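Protein (CD58) (Homo sapiens, PDB 1CCZ) probably mediates cell adhesion as the cell-surface glycoprotein LFA-3, whose amino-terminal immunoglobulin-like domain binds the receptor CD2 on partner cells. Local coordinates at residues G11-H16 against F88-L93; W28-D33 against D71-E76; A36-S41 against V53-V58; S47-R52 against L62-L67. All blocks are in the same frame, centred on the assembly; numbering follows the deposited sequence. Where two conformers were deposited one is given.

Contact 1. Residues G11-H16 against F88-L93; sequences GNVTFH and FFLYVL. With NAG (2-acetamido-2-deoxy-beta-D-glucopyranose), chain B.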
# COMPACT_ATOMS: atom_id res chain seq x y z
N GLY A 11 -3.87 4.03 -8.76
CA GLY A 11 -2.98 5.17 -8.56
C GLY A 11 -1.68 4.97 -9.32
O GLY A 11 -1.61 4.20 -10.28
N ASN A 12 -0.62 5.64 -8.89
CA ASN A 12 0.66 5.48 -9.57
C ASN A 12 1.80 5.55 -8.57
O ASN A 12 1.61 5.97 -7.43
CB ASN A 12 0.83 6.57 -10.61
CG ASN A 12 0.84 7.95 -10.00
OD1 ASN A 12 1.80 8.31 -9.32
ND2 ASN A 12 -0.22 8.72 -10.22
N VAL A 13 2.98 5.12 -8.99
CA VAL A 13 4.15 5.18 -8.13
C VAL A 13 5.33 5.51 -9.01
O VAL A 13 5.29 5.31 -10.22
CB VAL A 13 4.48 3.82 -7.47
CG1 VAL A 13 3.50 3.52 -6.37
CG2 VAL A 13 4.50 2.72 -8.52
N THR A 14 6.39 6.01 -8.39
CA THR A 14 7.61 6.32 -9.10
C THR A 14 8.76 5.61 -8.38
O THR A 14 8.90 5.73 -7.17
CB THR A 14 7.87 7.82 -9.13
OG1 THR A 14 6.88 8.44 -9.95
CG2 THR A 14 9.25 8.12 -9.69
N PHE A 15 9.55 4.85 -9.13
CA PHE A 15 10.70 4.15 -8.58
C PHE A 15 11.84 5.14 -8.79
O PHE A 15 12.37 5.28 -9.89
CB PHE A 15 10.98 2.86 -9.36
CG PHE A 15 9.88 1.82 -9.24
CD1 PHE A 15 9.06 1.76 -8.13
CD2 PHE A 15 9.69 0.88 -10.25
CE1 PHE A 15 8.05 0.79 -8.02
CE2 PHE A 15 8.69 -0.09 -10.16
CZ PHE A 15 7.87 -0.14 -9.04
N HIS A 16 12.18 5.87 -7.72
CA HIS A 16 13.24 6.88 -7.78
C HIS A 16 14.63 6.28 -7.78
O HIS A 16 15.01 5.52 -6.88
CB HIS A 16 13.09 7.86 -6.62
CG HIS A 16 11.84 8.68 -6.68
ND1 HIS A 16 11.71 9.77 -7.52
CD2 HIS A 16 10.65 8.55 -6.03
CE1 HIS A 16 10.50 10.28 -7.38
NE2 HIS A 16 9.84 9.56 -6.49
N PHE A 88 13.35 -2.97 -6.78
CA PHE A 88 12.23 -2.33 -6.11
C PHE A 88 11.12 -3.36 -6.02
O PHE A 88 10.76 -3.95 -7.04
CB PHE A 88 11.70 -1.16 -6.93
CG PHE A 88 12.64 0.00 -7.02
CD1 PHE A 88 13.70 -0.01 -7.92
CD2 PHE A 88 12.45 1.12 -6.22
CE1 PHE A 88 14.57 1.08 -8.02
CE2 PHE A 88 13.32 2.22 -6.30
CZ PHE A 88 14.38 2.20 -7.21
N PHE A 89 10.60 -3.62 -4.81
CA PHE A 89 9.46 -4.53 -4.74
C PHE A 89 8.24 -3.67 -4.47
O PHE A 89 8.15 -2.94 -3.48
CB PHE A 89 9.63 -5.68 -3.71
CG PHE A 89 11.08 -6.12 -3.55
CD1 PHE A 89 12.03 -5.21 -3.13
CD2 PHE A 89 11.51 -7.38 -3.94
CE1 PHE A 89 13.37 -5.54 -3.13
CE2 PHE A 89 12.84 -7.72 -3.94
CZ PHE A 89 13.78 -6.79 -3.54
N LEU A 90 7.34 -3.71 -5.44
CA LEU A 90 6.12 -2.93 -5.41
C LEU A 90 4.94 -3.77 -4.94
O LEU A 90 4.71 -4.87 -5.45
CB LEU A 90 5.84 -2.38 -6.81
CG LEU A 90 4.45 -1.78 -7.06
CD1 LEU A 90 4.35 -0.45 -6.33
CD2 LEU A 90 4.20 -1.59 -8.56
N TYR A 91 4.22 -3.25 -3.96
CA TYR A 91 3.01 -3.90 -3.48
C TYR A 91 1.88 -2.97 -3.88
O TYR A 91 2.02 -1.74 -3.77
CB TYR A 91 3.06 -4.07 -1.96
CG TYR A 91 4.24 -4.88 -1.51
CD1 TYR A 91 4.19 -6.27 -1.56
CD2 TYR A 91 5.43 -4.26 -1.12
CE1 TYR A 91 5.32 -7.05 -1.23
CE2 TYR A 91 6.57 -5.02 -0.78
CZ TYR A 91 6.50 -6.42 -0.85
OH TYR A 91 7.62 -7.20 -0.58
N VAL A 92 0.79 -3.53 -4.39
CA VAL A 92 -0.36 -2.74 -4.82
C VAL A 92 -1.52 -3.03 -3.86
O VAL A 92 -2.05 -4.15 -3.81
CB VAL A 92 -0.78 -3.08 -6.25
CG1 VAL A 92 -2.02 -2.30 -6.63
CG2 VAL A 92 0.38 -2.78 -7.22
N LEU A 93 -1.91 -2.01 -3.11
CA LEU A 93 -2.95 -2.17 -2.12
C LEU A 93 -4.22 -1.43 -2.41
O LEU A 93 -4.24 -0.36 -3.01
CB LEU A 93 -2.43 -1.72 -0.75
CG LEU A 93 -1.32 -2.54 -0.10
CD1 LEU A 93 0.01 -2.07 -0.59
CD2 LEU A 93 -1.37 -2.38 1.39
C1 NAG B . -0.29 10.01 -9.57
C2 NAG B . -1.40 10.86 -10.20
C3 NAG B . -1.58 12.20 -9.45
C4 NAG B . -1.50 12.08 -7.91
C5 NAG B . -0.39 11.12 -7.47
C6 NAG B . -0.45 10.80 -5.99
C7 NAG B . -1.92 11.03 -12.54
C8 NAG B . -1.44 11.33 -13.95
N2 NAG B . -1.02 11.13 -11.57
O3 NAG B . -2.85 12.76 -9.79
O4 NAG B . -1.25 13.36 -7.35
O5 NAG B . -0.50 9.87 -8.17
O6 NAG B . 0.36 9.67 -5.67
O7 NAG B . -3.09 10.71 -12.34

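Contact 2. Residues W28-D33 against D71-E76; sequences WKKQKD and DEDEYE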
# COMPACT_ATOMS: atom_id res chain seq x y z
N TRP A 28 14.13 -1.39 -17.70
CA TRP A 28 13.37 -1.75 -16.52
C TRP A 28 12.71 -3.08 -16.78
O TRP A 28 12.10 -3.29 -17.86
CB TRP A 28 12.31 -0.71 -16.21
CG TRP A 28 12.84 0.44 -15.46
CD1 TRP A 28 13.28 1.62 -15.98
CD2 TRP A 28 12.98 0.55 -14.03
NE1 TRP A 28 13.67 2.47 -14.97
CE2 TRP A 28 13.50 1.83 -13.76
CE3 TRP A 28 12.71 -0.31 -12.95
CZ2 TRP A 28 13.76 2.29 -12.46
CZ3 TRP A 28 12.97 0.13 -11.66
CH2 TRP A 28 13.49 1.42 -11.43
N LYS A 29 12.82 -3.97 -15.80
CA LYS A 29 12.22 -5.29 -15.90
C LYS A 29 11.34 -5.55 -14.69
O LYS A 29 11.60 -5.04 -13.60
CB LYS A 29 13.30 -6.37 -15.97
CG LYS A 29 14.02 -6.47 -17.30
CD LYS A 29 15.23 -7.38 -17.19
CE LYS A 29 15.83 -7.70 -18.55
NZ LYS A 29 17.07 -8.53 -18.43
N LYS A 30 10.28 -6.32 -14.92
CA LYS A 30 9.33 -6.74 -13.88
C LYS A 30 9.61 -8.23 -13.84
O LYS A 30 9.16 -8.98 -14.71
CB LYS A 30 7.90 -6.48 -14.34
CG LYS A 30 6.82 -7.00 -13.40
CD LYS A 30 5.45 -6.80 -14.04
CE LYS A 30 4.33 -6.88 -13.03
NZ LYS A 30 3.98 -8.29 -12.78
N GLN A 31 10.38 -8.64 -12.84
CA GLN A 31 10.78 -10.03 -12.74
C GLN A 31 11.83 -10.14 -13.85
O GLN A 31 12.85 -9.45 -13.81
CB GLN A 31 9.61 -10.97 -13.04
CG GLN A 31 8.76 -11.35 -11.82
CD GLN A 31 9.59 -11.88 -10.65
OE1 GLN A 31 10.66 -11.34 -10.34
NE2 GLN A 31 9.10 -12.93 -10.01
N LYS A 32 11.58 -10.96 -14.85
CA LYS A 32 12.55 -11.10 -15.91
C LYS A 32 12.06 -10.54 -17.23
O LYS A 32 12.76 -10.62 -18.23
CB LYS A 32 12.94 -12.57 -16.07
CG LYS A 32 13.91 -13.07 -15.02
CD LYS A 32 15.25 -12.36 -15.12
CE LYS A 32 16.01 -12.42 -13.79
NZ LYS A 32 16.66 -13.75 -13.53
N ASP A 33 10.87 -9.96 -17.24
CA ASP A 33 10.34 -9.42 -18.48
C ASP A 33 10.51 -7.92 -18.56
O ASP A 33 10.49 -7.23 -17.54
CB ASP A 33 8.89 -9.83 -18.63
CG ASP A 33 8.69 -11.31 -18.40
OD1 ASP A 33 9.21 -12.12 -19.20
OD2 ASP A 33 8.04 -11.67 -17.40
N ASP A 71 0.43 -5.76 -11.10
CA ASP A 71 1.64 -4.93 -11.04
C ASP A 71 2.49 -5.18 -9.82
O ASP A 71 3.63 -4.72 -9.75
CB ASP A 71 1.27 -3.46 -11.07
CG ASP A 71 0.77 -3.03 -12.41
OD1 ASP A 71 1.05 -3.74 -13.40
OD2 ASP A 71 0.10 -1.99 -12.47
N GLU A 72 1.94 -5.88 -8.84
CA GLU A 72 2.70 -6.18 -7.62
C GLU A 72 3.80 -7.14 -8.01
O GLU A 72 3.54 -8.25 -8.49
CB GLU A 72 1.81 -6.83 -6.58
CG GLU A 72 2.59 -7.24 -5.35
CD GLU A 72 1.70 -7.37 -4.14
OE1 GLU A 72 0.79 -6.53 -3.97
OE2 GLU A 72 1.92 -8.31 -3.35
N ASP A 73 5.04 -6.75 -7.77
CA ASP A 73 6.14 -7.60 -8.19
C ASP A 73 7.45 -6.92 -7.88
O ASP A 73 7.50 -5.82 -7.34
CB ASP A 73 6.04 -7.80 -9.70
CG ASP A 73 6.34 -9.20 -10.12
OD1 ASP A 73 7.13 -9.87 -9.43
OD2 ASP A 73 5.78 -9.62 -11.16
N GLU A 74 8.53 -7.61 -8.23
CA GLU A 74 9.84 -7.04 -8.07
C GLU A 74 10.22 -6.46 -9.43
O GLU A 74 9.97 -7.09 -10.47
CB GLU A 74 10.86 -8.09 -7.69
CG GLU A 74 12.08 -7.47 -7.09
CD GLU A 74 13.35 -8.17 -7.49
OE1 GLU A 74 13.28 -9.17 -8.23
OE2 GLU A 74 14.42 -7.71 -7.04
N TYR A 75 10.79 -5.26 -9.42
CA TYR A 75 11.21 -4.58 -10.64
C TYR A 75 12.69 -4.28 -10.47
O TYR A 75 13.16 -3.97 -9.37
CB TYR A 75 10.45 -3.27 -10.83
CG TYR A 75 8.99 -3.44 -11.16
CD1 TYR A 75 8.08 -3.89 -10.19
CD2 TYR A 75 8.50 -3.13 -12.44
CE1 TYR A 75 6.71 -4.03 -10.48
CE2 TYR A 75 7.14 -3.27 -12.74
CZ TYR A 75 6.26 -3.72 -11.75
OH TYR A 75 4.92 -3.83 -12.04
N GLU A 76 13.42 -4.39 -11.58
CA GLU A 76 14.85 -4.14 -11.57
C GLU A 76 15.25 -3.17 -12.70
O GLU A 76 14.74 -3.26 -13.82
CB GLU A 76 15.60 -5.47 -11.72
CG GLU A 76 14.99 -6.63 -10.92
CD GLU A 76 13.90 -7.39 -11.70
OE1 GLU A 76 13.97 -7.41 -12.95
OE2 GLU A 76 12.99 -7.97 -11.06

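Contact 3. Residues A36-S41 against V53-V58; sequences AELENS and VYLDTV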
# COMPACT_ATOMS: atom_id res chain seq x y z
N ALA A 36 10.00 -1.28 -19.79
CA ALA A 36 10.22 -0.10 -20.60
C ALA A 36 11.71 0.09 -20.74
O ALA A 36 12.49 -0.45 -19.94
CB ALA A 36 9.63 1.12 -19.91
N GLU A 37 12.12 0.87 -21.73
CA GLU A 37 13.53 1.12 -21.97
C GLU A 37 13.81 2.41 -22.72
O GLU A 37 12.93 2.96 -23.36
CB GLU A 37 14.12 -0.05 -22.78
CG GLU A 37 13.70 -0.02 -24.21
CD GLU A 37 14.00 -1.30 -24.96
OE1 GLU A 37 14.28 -2.34 -24.34
OE2 GLU A 37 13.95 -1.27 -26.20
N LEU A 38 15.03 2.91 -22.58
CA LEU A 38 15.56 4.07 -23.30
C LEU A 38 16.76 3.37 -23.94
O LEU A 38 17.76 3.09 -23.27
CB LEU A 38 16.04 5.17 -22.37
CG LEU A 38 14.93 6.04 -21.77
CD1 LEU A 38 15.55 7.08 -20.85
CD2 LEU A 38 14.13 6.72 -22.88
N GLU A 39 16.62 3.03 -25.21
CA GLU A 39 17.65 2.30 -25.95
C GLU A 39 17.94 2.93 -27.31
O GLU A 39 17.03 3.14 -28.11
CB GLU A 39 17.17 0.86 -26.15
CG GLU A 39 18.21 -0.08 -26.75
CD GLU A 39 17.71 -1.50 -26.86
OE1 GLU A 39 17.72 -2.21 -25.83
OE2 GLU A 39 17.28 -1.90 -27.96
N ASN A 40 19.22 3.24 -27.58
CA ASN A 40 19.60 3.82 -28.86
C ASN A 40 18.78 5.07 -29.08
O ASN A 40 18.28 5.28 -30.19
CB ASN A 40 19.30 2.85 -30.00
CG ASN A 40 20.07 1.55 -29.89
OD1 ASN A 40 21.28 1.55 -29.67
ND2 ASN A 40 19.36 0.42 -30.04
N SER A 41 18.59 5.86 -28.03
CA SER A 41 17.83 7.11 -28.12
C SER A 41 16.35 7.01 -28.40
O SER A 41 15.70 7.99 -28.78
CB SER A 41 18.45 8.01 -29.18
OG SER A 41 19.77 8.36 -28.79
N VAL A 53 3.36 4.23 -18.56
CA VAL A 53 4.61 4.40 -17.81
C VAL A 53 5.33 5.64 -18.34
O VAL A 53 5.12 6.06 -19.48
CB VAL A 53 5.58 3.17 -17.95
CG1 VAL A 53 4.94 1.91 -17.44
CG2 VAL A 53 6.01 3.00 -19.39
N TYR A 54 6.14 6.27 -17.50
CA TYR A 54 6.93 7.40 -17.94
C TYR A 54 8.35 7.13 -17.45
O TYR A 54 8.57 6.80 -16.28
CB TYR A 54 6.44 8.71 -17.37
CG TYR A 54 7.51 9.78 -17.49
CD1 TYR A 54 7.92 10.24 -18.75
CD2 TYR A 54 8.14 10.31 -16.36
CE1 TYR A 54 8.93 11.19 -18.87
CE2 TYR A 54 9.14 11.25 -16.47
CZ TYR A 54 9.52 11.69 -17.73
OH TYR A 54 10.52 12.62 -17.86
N LEU A 55 9.33 7.29 -18.33
CA LEU A 55 10.71 7.02 -17.97
C LEU A 55 11.56 8.28 -18.00
O LEU A 55 11.77 8.86 -19.07
CB LEU A 55 11.27 5.98 -18.94
CG LEU A 55 12.62 5.31 -18.69
CD1 LEU A 55 12.81 5.02 -17.20
CD2 LEU A 55 12.66 4.02 -19.49
N ASP A 56 12.04 8.70 -16.84
CA ASP A 56 12.90 9.88 -16.75
C ASP A 56 14.22 9.59 -17.48
O ASP A 56 14.99 8.74 -17.07
CB ASP A 56 13.16 10.24 -15.28
CG ASP A 56 13.86 11.59 -15.12
OD1 ASP A 56 14.00 12.35 -16.10
OD2 ASP A 56 14.28 11.88 -13.99
N THR A 57 14.47 10.31 -18.56
CA THR A 57 15.67 10.09 -19.34
C THR A 57 16.95 10.54 -18.66
O THR A 57 18.05 10.21 -19.11
CB THR A 57 15.59 10.82 -20.66
OG1 THR A 57 15.56 12.23 -20.38
CG2 THR A 57 14.32 10.43 -21.41
N VAL A 58 16.81 11.30 -17.59
CA VAL A 58 17.98 11.79 -16.87
C VAL A 58 18.46 10.85 -15.78
O VAL A 58 19.64 10.47 -15.74
CB VAL A 58 17.68 13.15 -16.24
CG1 VAL A 58 18.86 13.62 -15.42
CG2 VAL A 58 17.34 14.14 -17.31

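Contact 4. Residues S47-R52 against L62-L67; sequences SSFKNR and LTIYNL. With NAG (2-acetamido-2-deoxy-beta-D-glucopyranose), chain C.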
# COMPACT_ATOMS: atom_id res chain seq x y z
N SER A 47 4.21 -4.81 -23.26
CA SER A 47 3.03 -5.45 -22.71
C SER A 47 2.04 -4.50 -22.08
O SER A 47 1.67 -3.49 -22.68
CB SER A 47 3.47 -6.50 -21.69
OG SER A 47 4.64 -7.15 -22.15
N SER A 48 1.61 -4.83 -20.86
CA SER A 48 0.62 -4.02 -20.14
C SER A 48 1.10 -2.62 -19.80
O SER A 48 0.30 -1.78 -19.38
CB SER A 48 0.20 -4.72 -18.84
OG SER A 48 1.34 -5.19 -18.14
N PHE A 49 2.39 -2.35 -19.97
CA PHE A 49 2.87 -1.03 -19.62
C PHE A 49 2.83 0.02 -20.72
O PHE A 49 3.07 1.19 -20.47
CB PHE A 49 4.26 -1.15 -19.00
CG PHE A 49 4.26 -1.95 -17.74
CD1 PHE A 49 3.99 -1.34 -16.52
CD2 PHE A 49 4.47 -3.33 -17.77
CE1 PHE A 49 3.92 -2.10 -15.34
CE2 PHE A 49 4.40 -4.10 -16.61
CZ PHE A 49 4.12 -3.47 -15.39
N LYS A 50 2.52 -0.40 -21.95
CA LYS A 50 2.45 0.56 -23.05
C LYS A 50 1.38 1.57 -22.70
O LYS A 50 0.30 1.20 -22.25
CB LYS A 50 2.06 -0.13 -24.35
CG LYS A 50 3.22 -0.61 -25.16
CD LYS A 50 3.11 -2.10 -25.42
CE LYS A 50 2.79 -2.38 -26.86
NZ LYS A 50 3.95 -1.98 -27.70
N ASN A 51 1.68 2.84 -22.87
CA ASN A 51 0.71 3.88 -22.60
C ASN A 51 0.47 4.19 -21.13
O ASN A 51 -0.38 5.02 -20.81
CB ASN A 51 -0.63 3.55 -23.28
CG ASN A 51 -0.50 3.46 -24.80
OD1 ASN A 51 -0.01 4.39 -25.45
ND2 ASN A 51 -0.95 2.34 -25.38
N ARG A 52 1.18 3.53 -20.22
CA ARG A 52 0.98 3.86 -18.81
C ARG A 52 2.22 3.91 -17.95
O ARG A 52 2.15 3.64 -16.75
CB ARG A 52 -0.06 2.95 -18.17
CG ARG A 52 0.24 1.49 -18.22
CD ARG A 52 -0.58 0.79 -17.19
NE ARG A 52 -0.19 -0.61 -17.08
CZ ARG A 52 0.04 -1.23 -15.92
NH1 ARG A 52 -0.09 -0.55 -14.79
NH2 ARG A 52 0.38 -2.50 -15.91
N LEU A 62 11.43 5.35 -13.08
CA LEU A 62 10.22 4.86 -13.75
C LEU A 62 8.96 5.20 -12.99
O LEU A 62 8.90 5.02 -11.77
CB LEU A 62 10.29 3.33 -13.90
CG LEU A 62 9.09 2.66 -14.56
CD1 LEU A 62 9.07 3.04 -16.02
CD2 LEU A 62 9.17 1.16 -14.43
N THR A 63 7.95 5.72 -13.70
CA THR A 63 6.67 6.02 -13.09
C THR A 63 5.65 5.10 -13.77
O THR A 63 5.60 5.05 -15.00
CB THR A 63 6.24 7.48 -13.30
OG1 THR A 63 7.12 8.33 -12.55
CG2 THR A 63 4.81 7.70 -12.79
N ILE A 64 4.88 4.36 -12.99
CA ILE A 64 3.85 3.46 -13.51
C ILE A 64 2.48 4.04 -13.14
O ILE A 64 2.22 4.32 -11.97
CB ILE A 64 3.96 2.06 -12.90
CG1 ILE A 64 5.36 1.50 -13.12
CG2 ILE A 64 2.91 1.14 -13.51
CD1 ILE A 64 5.61 0.16 -12.47
N TYR A 65 1.62 4.23 -14.13
CA TYR A 65 0.29 4.80 -13.88
C TYR A 65 -0.77 3.72 -13.86
O TYR A 65 -0.55 2.60 -14.35
CB TYR A 65 -0.06 5.84 -14.94
CG TYR A 65 0.91 6.99 -15.01
CD1 TYR A 65 0.79 8.08 -14.15
CD2 TYR A 65 1.97 6.98 -15.93
CE1 TYR A 65 1.69 9.14 -14.20
CE2 TYR A 65 2.88 8.04 -15.99
CZ TYR A 65 2.74 9.11 -15.13
OH TYR A 65 3.63 10.15 -15.19
N ASN A 66 -1.91 4.07 -13.28
CA ASN A 66 -3.04 3.16 -13.21
C ASN A 66 -2.71 1.75 -12.72
O ASN A 66 -2.98 0.76 -13.41
CB ASN A 66 -3.71 3.10 -14.57
CG ASN A 66 -5.19 2.92 -14.47
OD1 ASN A 66 -5.84 3.46 -13.56
ND2 ASN A 66 -5.74 2.14 -15.39
N LEU A 67 -2.16 1.67 -11.51
CA LEU A 67 -1.76 0.41 -10.91
C LEU A 67 -2.87 -0.62 -10.81
O LEU A 67 -4.02 -0.28 -10.57
CB LEU A 67 -1.17 0.66 -9.53
CG LEU A 67 0.15 1.44 -9.52
CD1 LEU A 67 0.54 1.80 -8.10
CD2 LEU A 67 1.23 0.60 -10.17
C1 NAG C . -7.18 1.94 -15.42
C2 NAG C . -7.82 2.90 -16.45
C3 NAG C . -9.05 2.25 -17.11
C4 NAG C . -9.80 1.31 -16.13
C5 NAG C . -8.86 0.23 -15.53
C6 NAG C . -9.08 -1.15 -16.12
C7 NAG C . -7.63 5.32 -16.23
C8 NAG C . -8.08 6.59 -15.52
N2 NAG C . -8.19 4.17 -15.83
O3 NAG C . -8.64 1.51 -18.26
O4 NAG C . -10.41 2.06 -15.09
O5 NAG C . -7.47 0.57 -15.74
O6 NAG C . -8.19 -2.09 -15.55
O7 NAG C . -6.79 5.39 -17.12

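Contact 1. Residues G11-H16 against F88-L93
The carbonyl oxygen of His16 lies at the edge of the Phe88 ring, near its plane, with His16 O 3.4 Å from Phe88 CZ; the rest of the contact is carried by apolar side chains. Here the two sheets of an immunoglobulin-type β-sandwich face each other: strand 13-15, at the edge of the smaller sheet, packs across the interior on strand 86-93, and the axes of segments 13-15 and 88-93 come within 9.5 Å. Phe15 and Phe88 carry most of the interface. They slide past each other in opposite directions, so that each lays its CB over the centre of the other's ring. Phe15 CB is 3.8 Å from the Phe88 centroid and Phe88 CB is 4.1 Å from the Phe15 centroid, two reciprocal CH-pi contacts. The planes are only 19° apart, but the rings are too far displaced to stack properly. Both side chains put CG beside the backbone N and anti to the carbonyl carbon (chi1 -65° for Phe15, -68° for Phe88). Farther along, the Phe15 ring crosses Leu90 at about a right angle, and its rim atom CZ touches Leu90 CB at 3.8 Å. Tyr75 meets the Phe15 ring obliquely, and Phe1 meets that of Phe88. Thr14, on the other side of its strand, bonds Thr63 through OG1. Asn12 carries an N-linked glycan, ND2 to NAG C1 at 1.4 Å, beyond the end of strand 13-15. Between the glycan and the phenylalanine pair, Val13 and Leu90 meet tip to tip, Val13 CG2 standing 3.9 Å from Leu90 CD1.

Contact 2. Residues W28-D33 against D71-E76
Lys30 lies alongside Tyr75, both pointing the same way, with its aliphatic chain spread over one ring face. Lys30 CG is 4.0 Å from the ring centroid, offset toward the rim, in a CH-pi contact. The ring itself is fixed by Tyr75 OH, which donates to Asp71 O at 2.8 Å in the carbonyl plane, on a lone pair: this is the tyrosine corner of immunoglobulin folds. Beyond the hydroxyl the lysine bends at its last torsion (chi4 -82°), and NZ crosses to Asp73, forming a salt bridge to OD2 of 2.8 Å on the anti lone pair. Ser70 O also accepts from this ammonium, while Asp73 OD1 takes the backbone N-H of Glu74. Gln31 crosses Asp73 at about a right angle. The strands beneath are antiparallel neighbours: Lys29 and Glu76 form a hydrogen-bonded pair, with Lys29 N to Glu76 O and Glu76 N to Lys29 O both 2.8 Å. Lys30 and Tyr75 form the next, non-hydrogen-bonded pair. Past it a type II' turn from Lys30 to Asp33 reverses the chain, and Gln31 N bonds Glu74 O. On the face that carries Lys29, Glu76 folds back at chi2 (88°), bringing its carboxylate over the turn, where Gln31 N gives OE2 a weak bond. Glu76 OE1 lies 2.5 Å from Gln31 O, and Glu76 OE2 lies 3.1 Å from Glu74 OE1. So many oxygens, one of them from a second carboxylate, probably disfavour the negative charge of Glu76 and raise its affinity for a proton.

Contact 3. Residues A36-S41 against V53-V58
Leu38 and Leu55 reach toward each other tip to tip between two facing sheets, Leu38 CG 3.8 Å from Leu55 CD2. Leu55 holds CG anti to its backbone N (chi1 -169°), where it meets Leu38 CG at 3.9 Å. Leu38 also crosses Thr57 at about a right angle, and its CD1 comes within 3.4 Å of Thr57 CA and 3.6 Å of Thr57 CG2. Leu38 with these two partners is the tight part of the contact, although Thr57 itself sits on an exposed loop at the solvent side. Leu55 CD2 also reaches the backbone of strand 33-39, at 3.8 Å from Glu37 C. Phe43, Val26 and Trp28 close round Leu55 from the larger sheet. Toward Ala36 the fit is slacker: Ala36 CB approaches Val53 CG2 at 4.1 Å and Leu55 CD2 at 4.2 Å. Glu37 starts away from strand 53-55, and its carboxylate forms salt bridges with Arg44 and Lys34. Segments 36-39 and 53-55 run in roughly the same direction, 31° apart, and meet through apolar side chains, without hydrogen bonds between them. Such face-to-face packing of strands from the two sheets is characteristic of immunoglobulin sandwiches.

Contact 4. Residues S47-R52 against L62-L67
The backbones join where a type II turn from Phe49 to Arg52 brings Arg52 O to Tyr65 N, a nearly straight bond of 2.7 Å (N-H...O 173°) just past the end of strand 62-64. The same Arg52 oxygen lies at the edge of the Tyr65 ring, 3.4 Å from CD2. The side chain of Arg52 starts with CG between the backbone N and the carbonyl carbon (chi1 58°), then runs extended to NE. Its guanidinium is pinned flat at two edges: NE donates to Ser48 O at 2.6 Å and NH1 to Tyr65 O at 3.2 Å, both acceptors close to the guanidinium plane. Ser48 O is approached from above its carbonyl plane. Phe49 covers one guanidinium face, with CD1 3.8 Å above it, toward the rim. The Phe49 ring in turn meets Ile64 with its edge, CE1 3.9 Å from CG2, and this methyl also touches Arg52 NH1 at 3.7 Å. Phe49 thus joins the charged group to the domain interior, where Tyr75 and Val35 continue the packing. Beyond Tyr65, Asn66 bears an N-linked sugar, ND2 to NAG C1 at 1.5 Å. NH1 has a further partner in Asp71, completing the arginine-aspartate salt bridge typical of V-set immunoglobulin domains, which ties the approach to strand 53-55 to the turn before strand 73-78.

How the contacts relate
All four contacts belong to the amino-terminal immunoglobulin sandwich, whose larger sheet probably carries the CD2-binding face, as in this family. Contact 2 lies within that sheet, contacts 1 and 3 span the gap between the sheets, and contact 4 links a loop to the smaller one. Contacts 1 and 2, centres 11 Å apart, share neighbouring strands through Phe88 O and Tyr75 N at 2.7 Å. Contact 4 joins contact 1 through Phe15 N and Leu62 O (2.7 Å), contact 3 through Tyr54 N and Thr63 O (2.8 Å), and contact 2 where Phe49 CZ packs 3.5 Å from Tyr75 OH. Trp28 N bonds Ala36 O at 2.9 Å, connecting contacts 2 and 3. Glycans mark contacts 1 and 4; the side chain of Val53 is about 11 Å from a bound sugar.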